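Putative transcriptional regulator (MarR/EmrR family) (PDB 3NRV) probably binds DNA as a homodimeric winged helix-turn-helix transcription factor of the MarR/EmrR family, regulating the expression of target genes. Local coordinates at residues 46-51 against 62-67. Numbering follows the deposited sequence. Where two conformers were deposited one is given.
Sequences ISVLSS and DILGLD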
ATOM      1  N   ILE C  46      -8.705  -0.554 -10.379  1.00 21.82           N
ATOM      2  CA  ILE C  46      -9.663   0.149 -11.230  1.00 23.23           C
ATOM      3  C   ILE C  46      -9.084   1.490 -11.674  1.00 24.31           C
ATOM      4  O   ILE C  46      -9.170   1.876 -12.850  1.00 21.87           O
ATOM      5  CB  ILE C  46     -11.020   0.315 -10.483  1.00 25.49           C
ATOM      6  CG1 ILE C  46     -11.775  -1.016 -10.527  1.00 22.82           C
ATOM      7  CG2 ILE C  46     -11.872   1.416 -11.098  1.00 24.41           C
ATOM      8  CD1 ILE C  46     -12.773  -1.139  -9.449  1.00 30.64           C
ATOM      9  N   SER C  47      -8.467   2.196 -10.736  0.57 22.78           N
ATOM     10  CA  SER C  47      -7.910   3.506 -11.049  0.57 25.44           C
ATOM     11  C   SER C  47      -6.741   3.391 -12.043  0.57 29.97           C
ATOM     12  O   SER C  47      -6.563   4.244 -12.921  0.57 26.73           O
ATOM     13  CB  SER C  47      -7.501   4.241  -9.768  0.57 27.67           C
ATOM     14  OG  SER C  47      -6.761   5.405 -10.083  0.57 27.97           O
ATOM     15  N   VAL C  48      -5.959   2.323 -11.929  1.00 25.56           N
ATOM     16  CA  VAL C  48      -4.890   2.080 -12.913  1.00 27.09           C
ATOM     17  C   VAL C  48      -5.482   1.778 -14.290  1.00 25.89           C
ATOM     18  O   VAL C  48      -5.045   2.327 -15.289  1.00 30.18           O
ATOM     19  CB  VAL C  48      -3.922   0.948 -12.506  1.00 27.96           C
ATOM     20  CG1 VAL C  48      -2.987   0.578 -13.677  1.00 25.51           C
ATOM     21  CG2 VAL C  48      -3.109   1.371 -11.299  1.00 30.45           C
ATOM     22  N   LEU C  49      -6.508   0.936 -14.338  1.00 21.87           N
ATOM     23  CA  LEU C  49      -7.138   0.584 -15.607  1.00 24.55           C
ATOM     24  C   LEU C  49      -7.760   1.806 -16.303  1.00 33.70           C
ATOM     25  O   LEU C  49      -7.798   1.882 -17.531  1.00 28.04           O
ATOM     26  CB  LEU C  49      -8.181  -0.522 -15.410  1.00 22.49           C
ATOM     27  CG  LEU C  49      -7.658  -1.868 -14.882  1.00 25.39           C
ATOM     28  CD1 LEU C  49      -8.756  -2.841 -14.676  1.00 22.74           C
ATOM     29  CD2 LEU C  49      -6.645  -2.437 -15.871  1.00 26.78           C
ATOM     30  N   SER C  50      -8.226   2.786 -15.540  1.00 28.51           N
ATOM     31  CA  SER C  50      -8.854   3.934 -16.189  1.00 32.10           C
ATOM     32  C   SER C  50      -7.811   4.837 -16.849  1.00 36.23           C
ATOM     33  O   SER C  50      -8.143   5.646 -17.711  1.00 39.60           O
ATOM     34  CB  SER C  50      -9.673   4.749 -15.185  1.00 33.38           C
ATOM     35  OG  SER C  50      -8.817   5.597 -14.448  1.00 41.21           O
ATOM     36  N   SER C  51      -6.554   4.699 -16.428  1.00 34.59           N
ATOM     37  CA  SER C  51      -5.496   5.658 -16.740  1.00 40.50           C
ATOM     38  C   SER C  51      -4.588   5.167 -17.846  1.00 50.54           C
ATOM     39  O   SER C  51      -3.939   5.951 -18.531  1.00 62.25           O
ATOM     40  CB  SER C  51      -4.606   5.879 -15.509  1.00 51.03           C
ATOM     41  OG  SER C  51      -5.262   6.615 -14.494  1.00 56.17           O
ATOM     42  N   ASP C  62       3.692  -3.595 -11.777  1.00 30.06           N
ATOM     43  CA  ASP C  62       4.804  -2.658 -11.866  1.00 31.42           C
ATOM     44  C   ASP C  62       4.371  -1.298 -11.341  1.00 38.39           C
ATOM     45  O   ASP C  62       5.118  -0.636 -10.613  1.00 33.23           O
ATOM     46  CB  ASP C  62       5.285  -2.512 -13.310  1.00 31.46           C
ATOM     47  CG  ASP C  62       6.038  -3.735 -13.800  1.00 45.62           C
ATOM     48  OD1 ASP C  62       6.407  -4.585 -12.959  1.00 40.36           O
ATOM     49  OD2 ASP C  62       6.260  -3.843 -15.030  1.00 46.13           O
ATOM     50  N   ILE C  63       3.160  -0.891 -11.712  1.00 27.32           N
ATOM     51  CA  ILE C  63       2.637   0.405 -11.292  1.00 31.88           C
ATOM     52  C   ILE C  63       2.321   0.475  -9.801  1.00 32.00           C
ATOM     53  O   ILE C  63       2.662   1.460  -9.141  1.00 33.23           O
ATOM     54  CB  ILE C  63       1.402   0.818 -12.124  1.00 29.95           C
ATOM     55  CG1 ILE C  63       1.816   1.059 -13.583  1.00 27.44           C
ATOM     56  CG2 ILE C  63       0.758   2.056 -11.533  1.00 29.86           C
ATOM     57  CD1 ILE C  63       0.641   1.181 -14.573  1.00 30.33           C
ATOM     58  N   LEU C  64       1.683  -0.563  -9.265  1.00 27.17           N
ATOM     59  CA  LEU C  64       1.192  -0.509  -7.892  1.00 26.31           C
ATOM     60  C   LEU C  64       2.214  -0.960  -6.838  1.00 28.77           C
ATOM     61  O   LEU C  64       2.115  -0.569  -5.674  1.00 27.50           O
ATOM     62  CB  LEU C  64      -0.093  -1.340  -7.745  1.00 26.60           C
ATOM     63  CG  LEU C  64      -1.300  -0.869  -8.569  1.00 27.11           C
ATOM     64  CD1 LEU C  64      -2.510  -1.789  -8.305  1.00 25.78           C
ATOM     65  CD2 LEU C  64      -1.653   0.586  -8.252  1.00 25.92           C
ATOM     66  N   GLY C  65       3.156  -1.816  -7.236  1.00 28.89           N
ATOM     67  CA  GLY C  65       4.051  -2.443  -6.278  1.00 27.37           C
ATOM     68  C   GLY C  65       3.496  -3.676  -5.580  1.00 34.08           C
ATOM     69  O   GLY C  65       4.168  -4.268  -4.725  1.00 31.35           O
ATOM     70  N   LEU C  66       2.262  -4.059  -5.900  1.00 30.34           N
ATOM     71  CA  LEU C  66       1.739  -5.321  -5.385  1.00 33.35           C
ATOM     72  C   LEU C  66       2.270  -6.405  -6.286  1.00 31.46           C
ATOM     73  O   LEU C  66       2.361  -6.193  -7.489  1.00 27.32           O
ATOM     74  CB  LEU C  66       0.211  -5.347  -5.415  1.00 33.13           C
ATOM     75  CG  LEU C  66      -0.532  -4.504  -4.380  1.00 38.35           C
ATOM     76  CD1 LEU C  66      -2.020  -4.468  -4.692  1.00 34.35           C
ATOM     77  CD2 LEU C  66      -0.284  -5.043  -2.984  1.00 34.30           C
ATOM     78  N   ASP C  67       2.600  -7.565  -5.723  1.00 28.71           N
ATOM     79  CA  ASP C  67       3.097  -8.658  -6.545  1.00 33.06           C
ATOM     80  C   ASP C  67       2.047  -9.194  -7.503  1.00 34.67           C
ATOM     81  O   ASP C  67       0.869  -8.901  -7.370  1.00 29.93           O
ATOM     82  CB  ASP C  67       3.796  -9.770  -5.731  1.00 39.79           C
ATOM     83  CG  ASP C  67       2.841 -10.623  -4.882  1.00 46.92           C
ATOM     84  OD1 ASP C  67       1.643 -10.785  -5.207  1.00 35.46           O
ATOM     85  OD2 ASP C  67       3.339 -11.184  -3.876  1.00 49.92           O
TER
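With CG1 anti to the backbone N (chi1 170°), Val48 turns both methyls to neighbouring residues of helix 57-64: CG1 faces Ile63, while CG2 touches both Leu64 and Ile63. Ile63 answers with its longer branch set beside its own backbone N (chi1 -66°), and the extended chain beyond carries CD1 to 3.8 Å from Val48 CG1. These two side chains meet tip to tip, and Ile63 CG2 adds a second touch, 3.9 Å from Val48 CG2. Leu64 behaves differently. It runs alongside Val48, the two pointing opposite ways, and its CD2 lies 3.5 Å from Val48 CG2, closer than two methyls normally pack. One valine thus serves two partners by two modes of approach, and the small apolar junction, with no hydrogen bond across it, illustrates how the first helix of a helix-turn-helix, 57-64, packs against the preceding helix 40-51. Gly65, with positive phi, is the first residue to leave the helix, and Asp67 caps Ala70 N at the start of helix 68-80, which corresponds to the recognition helix of MarR relatives and probably reads the DNA. On helix 40-51, Val48 also packs on Cys55 of the connecting loop, while Leu49 rests on strand 97-100 of the wing and Ile46 reaches both that strand and helix 102-122.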